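Local coordinates for tyrosine--tRNA ligase (Pyrococcus horikoshii, PDB 2CYC), which catalyses, as a class I aminoacyl-tRNA synthetase, the ATP-dependent attachment of tyrosine to its cognate tRNA, at residues A[92-97]-A[364-368]; A[263-267]-A[354-358]. All coordinates share one frame; numbering follows the deposited sequence.

Read from the N terminus, the chain reaches helix 87-108 in the catalytic core, later passes through the loop 263-267, and ends with two successive helices that carry 354-358 and 364-368. Contact 1 closes the long outer loop by bringing the C-terminal helix 363-370 back to helix 87-108. Contact 2 closes a shorter loop that lies wholly within it, joining 263-267 to helix 352-360. The two meet in space: Tyr97 OH of contact 1 reaches His264 NE2 of contact 2 at 2.7 Å, a probable hydrogen bond, while Pro364 and Leu365 pack on Phe358. Together they bind the chain's end to both the core and the loop.

Contact 1 of 2, residues A[92-97]-A[364-368]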
ATOM      1  N   GLU A  92       5.784  -5.320  22.681  1.00 26.20           N
ATOM      2  CA  GLU A  92       5.952  -5.748  24.057  1.00 26.73           C
ATOM      3  C   GLU A  92       4.671  -5.445  24.832  1.00 28.36           C
ATOM      4  O   GLU A  92       4.185  -6.274  25.611  1.00 21.65           O
ATOM      5  CB  GLU A  92       7.141  -5.024  24.697  1.00 25.54           C
ATOM      6  CG  GLU A  92       7.145  -5.138  26.211  1.00 38.13           C
ATOM      7  CD  GLU A  92       8.450  -4.702  26.837  1.00 41.75           C
ATOM      8  OE1 GLU A  92       9.028  -3.694  26.371  1.00 42.92           O
ATOM      9  OE2 GLU A  92       8.887  -5.363  27.805  1.00 48.47           O
ATOM     10  N   VAL A  93       4.133  -4.246  24.609  1.00 23.38           N
ATOM     11  CA  VAL A  93       2.905  -3.812  25.264  1.00 22.45           C
ATOM     12  C   VAL A  93       1.732  -4.709  24.879  1.00 21.05           C
ATOM     13  O   VAL A  93       0.936  -5.106  25.728  1.00 16.80           O
ATOM     14  CB  VAL A  93       2.554  -2.352  24.887  1.00 22.83           C
ATOM     15  CG1 VAL A  93       1.145  -2.016  25.354  1.00 16.36           C
ATOM     16  CG2 VAL A  93       3.564  -1.386  25.528  1.00 23.54           C
ATOM     17  N   ALA A  94       1.630  -5.023  23.593  1.00 21.62           N
ATOM     18  CA  ALA A  94       0.550  -5.865  23.099  1.00 24.79           C
ATOM     19  C   ALA A  94       0.529  -7.218  23.822  1.00 24.07           C
ATOM     20  O   ALA A  94      -0.508  -7.658  24.316  1.00 23.04           O
ATOM     21  CB  ALA A  94       0.709  -6.073  21.583  1.00 19.43           C
ATOM     22  N   LEU A  95       1.689  -7.861  23.889  1.00 22.29           N
ATOM     23  CA  LEU A  95       1.823  -9.163  24.527  1.00 29.03           C
ATOM     24  C   LEU A  95       1.875  -9.167  26.053  1.00 26.09           C
ATOM     25  O   LEU A  95       1.372 -10.089  26.687  1.00 28.74           O
ATOM     26  CB  LEU A  95       3.075  -9.865  23.985  1.00 33.13           C
ATOM     27  CG  LEU A  95       2.873 -10.847  22.823  1.00 42.49           C
ATOM     28  CD1 LEU A  95       1.913 -10.270  21.796  1.00 43.36           C
ATOM     29  CD2 LEU A  95       4.220 -11.166  22.200  1.00 40.06           C
ATOM     30  N   LYS A  96       2.470  -8.144  26.651  1.00 26.97           N
ATOM     31  CA  LYS A  96       2.596  -8.130  28.100  1.00 30.62           C
ATOM     32  C   LYS A  96       1.510  -7.413  28.870  1.00 29.27           C
ATOM     33  O   LYS A  96       1.310  -7.685  30.053  1.00 28.48           O
ATOM     34  CB  LYS A  96       3.965  -7.575  28.491  1.00 34.95           C
ATOM     35  CG  LYS A  96       5.108  -8.505  28.127  1.00 37.52           C
ATOM     36  CD  LYS A  96       6.449  -7.897  28.513  1.00 54.47           C
ATOM     37  CE  LYS A  96       7.595  -8.873  28.268  1.00 58.39           C
ATOM     38  NZ  LYS A  96       8.921  -8.275  28.605  1.00 56.99           N
ATOM     39  N   TYR A  97       0.806  -6.500  28.214  1.00 27.13           N
ATOM     40  CA  TYR A  97      -0.259  -5.771  28.894  1.00 25.37           C
ATOM     41  C   TYR A  97      -1.631  -5.926  28.261  1.00 25.33           C
ATOM     42  O   TYR A  97      -2.576  -6.377  28.904  1.00 22.57           O
ATOM     43  CB  TYR A  97       0.053  -4.275  28.959  1.00 21.68           C
ATOM     44  CG  TYR A  97      -1.155  -3.450  29.354  1.00 25.99           C
ATOM     45  CD1 TYR A  97      -1.635  -3.462  30.669  1.00 26.31           C
ATOM     46  CD2 TYR A  97      -1.863  -2.713  28.401  1.00 24.93           C
ATOM     47  CE1 TYR A  97      -2.783  -2.764  31.024  1.00 18.75           C
ATOM     48  CE2 TYR A  97      -3.019  -2.013  28.744  1.00 18.12           C
ATOM     49  CZ  TYR A  97      -3.474  -2.042  30.059  1.00 25.71           C
ATOM     50  OH  TYR A  97      -4.609  -1.350  30.409  1.00 19.27           O
ATOM     51  N   PRO A 364       2.881  -5.967  34.128  1.00 26.54           N
ATOM     52  CA  PRO A 364       2.126  -5.253  33.092  1.00 24.07           C
ATOM     53  C   PRO A 364       1.971  -3.745  33.313  1.00 25.38           C
ATOM     54  O   PRO A 364       2.305  -2.946  32.437  1.00 22.68           O
ATOM     55  CB  PRO A 364       0.788  -5.986  33.078  1.00 23.77           C
ATOM     56  CG  PRO A 364       1.183  -7.407  33.401  1.00 23.13           C
ATOM     57  CD  PRO A 364       2.174  -7.197  34.540  1.00 21.11           C
ATOM     58  N   LEU A 365       1.473  -3.354  34.478  1.00 22.28           N
ATOM     59  CA  LEU A 365       1.279  -1.939  34.754  1.00 25.49           C
ATOM     60  C   LEU A 365       2.592  -1.178  34.905  1.00 29.40           C
ATOM     61  O   LEU A 365       2.663   0.012  34.594  1.00 28.39           O
ATOM     62  CB  LEU A 365       0.394  -1.760  35.993  1.00 24.55           C
ATOM     63  CG  LEU A 365      -1.063  -2.171  35.743  1.00 29.86           C
ATOM     64  CD1 LEU A 365      -1.924  -1.835  36.971  1.00 29.06           C
ATOM     65  CD2 LEU A 365      -1.584  -1.437  34.501  1.00 24.96           C
ATOM     66  N   GLU A 366       3.634  -1.856  35.378  1.00 31.57           N
ATOM     67  CA  GLU A 366       4.931  -1.204  35.513  1.00 32.98           C
ATOM     68  C   GLU A 366       5.421  -0.898  34.093  1.00 32.77           C
ATOM     69  O   GLU A 366       5.918   0.192  33.819  1.00 32.26           O
ATOM     70  CB  GLU A 366       5.914  -2.115  36.254  1.00 37.77           C
ATOM     71  CG  GLU A 366       5.447  -2.444  37.669  1.00 51.65           C
ATOM     72  CD  GLU A 366       6.377  -3.383  38.418  1.00 59.98           C
ATOM     73  OE1 GLU A 366       6.709  -4.464  37.881  1.00 62.43           O
ATOM     74  OE2 GLU A 366       6.764  -3.042  39.557  1.00 62.08           O
ATOM     75  N   LEU A 367       5.262  -1.858  33.187  1.00 26.55           N
ATOM     76  CA  LEU A 367       5.671  -1.641  31.805  1.00 28.33           C
ATOM     77  C   LEU A 367       4.956  -0.403  31.261  1.00 29.41           C
ATOM     78  O   LEU A 367       5.588   0.486  30.696  1.00 29.52           O
ATOM     79  CB  LEU A 367       5.314  -2.854  30.940  1.00 24.21           C
ATOM     80  CG  LEU A 367       5.278  -2.620  29.422  1.00 29.76           C
ATOM     81  CD1 LEU A 367       6.663  -2.168  28.914  1.00 26.86           C
ATOM     82  CD2 LEU A 367       4.854  -3.916  28.723  1.00 26.00           C
ATOM     83  N   MET A 368       3.639  -0.348  31.448  1.00 27.97           N
ATOM     84  CA  MET A 368       2.839   0.779  30.966  1.00 31.62           C
ATOM     85  C   MET A 368       3.290   2.131  31.507  1.00 35.15           C
ATOM     86  O   MET A 368       3.329   3.114  30.766  1.00 34.35           O
ATOM     87  CB  MET A 368       1.358   0.572  31.300  1.00 28.90           C
ATOM     88  CG  MET A 368       0.698  -0.576  30.536  1.00 29.22           C
ATOM     89  SD  MET A 368       1.007  -0.493  28.740  1.00 27.62           S
ATOM     90  CE  MET A 368      -0.174   0.807  28.218  1.00 21.33           C
TER
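Met368 and Leu367 pack against Tyr97, Val93 and Glu92 in an apolar contact between the C-terminal helix 363-370 and helix 87-108. Segments 92-97 and 364-368 run nearly antiparallel, their axes 155° apart in direction and 9.6 Å apart at closest approach. Tyr97 and Met368 illustrate a Met-aromatic contact. Met368 CG makes a CH-pi contact over one ring face, 3.8 Å from the centroid of the Tyr97 ring. Bends at chi2 and chi3 (-50° and -78°) then fold the methionine back, leaving SD obliquely above the ring, 3.6 Å from Tyr97 CD2. The sulfur also touches a branch of the valine, Met368 SD lying 3.7 Å from Val93 CG1. Pro364 CB meets the same tyrosine ring at its edge. On the more exposed flank, Leu367 CD2 sits 3.6 Å from Glu92 CG and also rests on Lys96 CB; its CD1 packs against Glu92 CD. The Lys96 NZ–Glu92 OE2 salt bridge (3.0 Å) ties those two side chains together one turn apart. Tyr97 OH has His264 and Ile46 N as partners. Helix 87-108 belongs to the crossover between parallel strands 69-72 and 117-120, touching the latter through Ala94 and Leu95, while helix 352-360 abuts Pro364 and Leu365.

Contact 2 of 2, residues A[263-267]-A[354-358]; sequences IHDSP and IRRYF
His264 and Phe358 supply the aromatic part of this contact between the loop 263-267 and helix 352-360. They form a T-shaped pair, with ring planes at 79° and centroids 5.4 Å apart; the imidazole turns its edge to the phenyl face, and His264 CD2 comes down toward the rim, 4.1 Å from Phe358 CE1. A chi1 of 39° holds the imidazole between its own backbone N and carbonyl carbon, over the phenyl face; NE2 has Tyr97 as its partner.

Apolar packing continues beside it. Ile354 CD1 lies 3.9 Å from Ile263 CB, and Ile354 CG2 rests against the carbonyl of Ile263, the two side chains meeting at about a right angle.

The polar part is built round Arg355. Its aliphatic portion passes close to the loop, with CD 3.2 Å from Asp265 O, and the bend at chi3 (-59°) brings the guanidinium face to Pro267, whose CG lies over it at 4.0 Å from Arg355 CZ. No direct hydrogen bond spans the segments. Instead a water in the guanidinium plane accepts from Arg355 NH1 (2.9 Å) and donates to the carbonyl oxygens of Ile263 (3.0 Å) and, at a doubtfully short distance, Asp265. Arg355 NH2 is hydrogen-bonded to Ile348 O, so both terminal nitrogens have a hydrogen-bond partner.

Asp265 OD2 makes a salt bridge with Lys273. Ser266 is the N-cap of helix 267-276: its hydroxyl caps a backbone N further on, and its own N is hydrogen-bonded to Glu269 OE1, consistent with a capping box. The loop, which follows the KMSKS region of this class I synthetase in sequence though the contact lies away from the annotated sites, thus leads into a capped helix start and packs on the penultimate helix, 352-360.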
ATOM      1  N   ILE A 263     -10.094  -0.328  33.072  1.00 20.39           N
ATOM      2  CA  ILE A 263     -10.460  -1.563  33.751  1.00 17.69           C
ATOM      3  C   ILE A 263      -9.764  -1.794  35.085  1.00 22.72           C
ATOM      4  O   ILE A 263     -10.340  -2.414  35.978  1.00 23.13           O
ATOM      5  CB  ILE A 263     -10.249  -2.798  32.832  1.00 19.82           C
ATOM      6  CG1 ILE A 263      -8.792  -2.889  32.377  1.00 16.00           C
ATOM      7  CG2 ILE A 263     -11.178  -2.713  31.628  1.00 18.17           C
ATOM      8  CD1 ILE A 263      -8.523  -4.130  31.535  1.00 17.33           C
ATOM      9  N   HIS A 264      -8.540  -1.289  35.231  1.00 18.67           N
ATOM     10  CA  HIS A 264      -7.812  -1.462  36.478  1.00 21.67           C
ATOM     11  C   HIS A 264      -7.757  -0.218  37.370  1.00 24.02           C
ATOM     12  O   HIS A 264      -6.945  -0.152  38.294  1.00 21.00           O
ATOM     13  CB  HIS A 264      -6.390  -1.962  36.187  1.00 22.23           C
ATOM     14  CG  HIS A 264      -5.774  -1.334  34.979  1.00 20.68           C
ATOM     15  ND1 HIS A 264      -5.489   0.013  34.905  1.00 19.22           N
ATOM     16  CD2 HIS A 264      -5.455  -1.854  33.769  1.00 22.43           C
ATOM     17  CE1 HIS A 264      -5.027   0.297  33.700  1.00 26.06           C
ATOM     18  NE2 HIS A 264      -4.997  -0.820  32.990  1.00 29.11           N
ATOM     19  N   ASP A 265      -8.606   0.773  37.109  1.00 20.15           N
ATOM     20  CA  ASP A 265      -8.612   1.967  37.965  1.00 21.37           C
ATOM     21  C   ASP A 265      -8.961   1.563  39.409  1.00 25.29           C
ATOM     22  O   ASP A 265      -9.796   0.682  39.637  1.00 20.92           O
ATOM     23  CB  ASP A 265      -9.636   2.997  37.471  1.00 18.46           C
ATOM     24  CG  ASP A 265      -9.090   3.893  36.365  1.00 24.90           C
ATOM     25  OD1 ASP A 265      -7.855   3.898  36.149  1.00 25.38           O
ATOM     26  OD2 ASP A 265      -9.897   4.606  35.725  1.00 19.67           O
ATOM     27  N   SER A 266      -8.326   2.203  40.386  1.00 27.58           N
ATOM     28  CA  SER A 266      -8.586   1.871  41.785  1.00 26.94           C
ATOM     29  C   SER A 266     -10.008   2.275  42.174  1.00 29.28           C
ATOM     30  O   SER A 266     -10.662   3.049  41.465  1.00 27.50           O
ATOM     31  CB  SER A 266      -7.597   2.599  42.695  1.00 24.70           C
ATOM     32  OG  SER A 266      -7.887   3.989  42.738  1.00 26.41           O
ATOM     33  N   PRO A 267     -10.507   1.753  43.309  1.00 28.29           N
ATOM     34  CA  PRO A 267     -11.863   2.103  43.741  1.00 27.38           C
ATOM     35  C   PRO A 267     -11.999   3.615  43.892  1.00 26.67           C
ATOM     36  O   PRO A 267     -13.004   4.194  43.494  1.00 28.84           O
ATOM     37  CB  PRO A 267     -12.003   1.370  45.073  1.00 20.78           C
ATOM     38  CG  PRO A 267     -11.140   0.143  44.864  1.00 28.37           C
ATOM     39  CD  PRO A 267      -9.917   0.732  44.199  1.00 28.64           C
ATOM     40  N   ILE A 354     -10.285  -7.890  38.012  1.00 25.23           N
ATOM     41  CA  ILE A 354      -9.244  -7.313  37.182  1.00 24.61           C
ATOM     42  C   ILE A 354      -8.198  -6.618  38.049  1.00 24.85           C
ATOM     43  O   ILE A 354      -6.991  -6.812  37.856  1.00 22.80           O
ATOM     44  CB  ILE A 354      -9.857  -6.329  36.166  1.00 25.03           C
ATOM     45  CG1 ILE A 354     -10.865  -7.084  35.285  1.00 25.35           C
ATOM     46  CG2 ILE A 354      -8.759  -5.682  35.330  1.00 26.67           C
ATOM     47  CD1 ILE A 354     -11.503  -6.253  34.171  1.00 22.49           C
ATOM     48  N   ARG A 355      -8.650  -5.813  39.003  1.00 22.06           N
ATOM     49  CA  ARG A 355      -7.718  -5.128  39.891  1.00 25.98           C
ATOM     50  C   ARG A 355      -6.883  -6.164  40.645  1.00 23.83           C
ATOM     51  O   ARG A 355      -5.659  -6.029  40.757  1.00 19.72           O
ATOM     52  CB  ARG A 355      -8.458  -4.240  40.901  1.00 26.94           C
ATOM     53  CG  ARG A 355      -9.106  -2.995  40.312  1.00 26.37           C
ATOM     54  CD  ARG A 355      -9.480  -2.005  41.422  1.00 26.21           C
ATOM     55  NE  ARG A 355     -10.413  -2.584  42.392  1.00 26.52           N
ATOM     56  CZ  ARG A 355     -11.714  -2.756  42.176  1.00 30.15           C
ATOM     57  NH1 ARG A 355     -12.253  -2.388  41.017  1.00 22.90           N
ATOM     58  NH2 ARG A 355     -12.479  -3.306  43.117  1.00 24.21           N
ATOM     59  N   ARG A 356      -7.543  -7.205  41.155  1.00 21.81           N
ATOM     60  CA  ARG A 356      -6.823  -8.244  41.883  1.00 28.71           C
ATOM     61  C   ARG A 356      -5.729  -8.878  41.032  1.00 30.68           C
ATOM     62  O   ARG A 356      -4.643  -9.164  41.532  1.00 29.08           O
ATOM     63  CB  ARG A 356      -7.776  -9.330  42.401  1.00 29.58           C
ATOM     64  CG  ARG A 356      -8.392  -8.979  43.759  1.00 38.20           C
ATOM     65  CD  ARG A 356      -9.130 -10.148  44.414  1.00 43.80           C
ATOM     66  NE  ARG A 356     -10.379 -10.508  43.738  1.00 45.78           N
ATOM     67  CZ  ARG A 356     -10.503 -11.508  42.869  1.00 47.96           C
ATOM     68  NH1 ARG A 356     -11.681 -11.760  42.303  1.00 32.92           N
ATOM     69  NH2 ARG A 356      -9.449 -12.262  42.571  1.00 52.38           N
ATOM     70  N   TYR A 357      -6.004  -9.091  39.750  1.00 24.33           N
ATOM     71  CA  TYR A 357      -5.002  -9.691  38.894  1.00 25.63           C
ATOM     72  C   TYR A 357      -3.802  -8.766  38.727  1.00 28.16           C
ATOM     73  O   TYR A 357      -2.652  -9.176  38.926  1.00 22.48           O
ATOM     74  CB  TYR A 357      -5.575 -10.037  37.513  1.00 24.59           C
ATOM     75  CG  TYR A 357      -4.514 -10.600  36.591  1.00 27.27           C
ATOM     76  CD1 TYR A 357      -3.679  -9.754  35.867  1.00 31.85           C
ATOM     77  CD2 TYR A 357      -4.270 -11.972  36.534  1.00 29.88           C
ATOM     78  CE1 TYR A 357      -2.619 -10.249  35.126  1.00 33.41           C
ATOM     79  CE2 TYR A 357      -3.208 -12.484  35.785  1.00 30.76           C
ATOM     80  CZ  TYR A 357      -2.382 -11.611  35.091  1.00 33.32           C
ATOM     81  OH  TYR A 357      -1.292 -12.083  34.390  1.00 31.99           O
ATOM     82  N   PHE A 358      -4.056  -7.513  38.368  1.00 24.82           N
ATOM     83  CA  PHE A 358      -2.944  -6.608  38.173  1.00 24.27           C
ATOM     84  C   PHE A 358      -2.224  -6.265  39.461  1.00 26.19           C
ATOM     85  O   PHE A 358      -1.080  -5.826  39.434  1.00 29.48           O
ATOM     86  CB  PHE A 358      -3.401  -5.358  37.431  1.00 18.46           C
ATOM     87  CG  PHE A 358      -3.671  -5.611  35.972  1.00 23.80           C
ATOM     88  CD1 PHE A 358      -4.974  -5.657  35.480  1.00 22.03           C
ATOM     89  CD2 PHE A 358      -2.613  -5.847  35.090  1.00 22.49           C
ATOM     90  CE1 PHE A 358      -5.224  -5.934  34.124  1.00 27.93           C
ATOM     91  CE2 PHE A 358      -2.847  -6.124  33.735  1.00 25.95           C
ATOM     92  CZ  PHE A 358      -4.158  -6.167  33.252  1.00 24.08           C
TER
HETATM   93  O   HOH W   1     -11.113  -1.200  38.602  1.00 18.51           O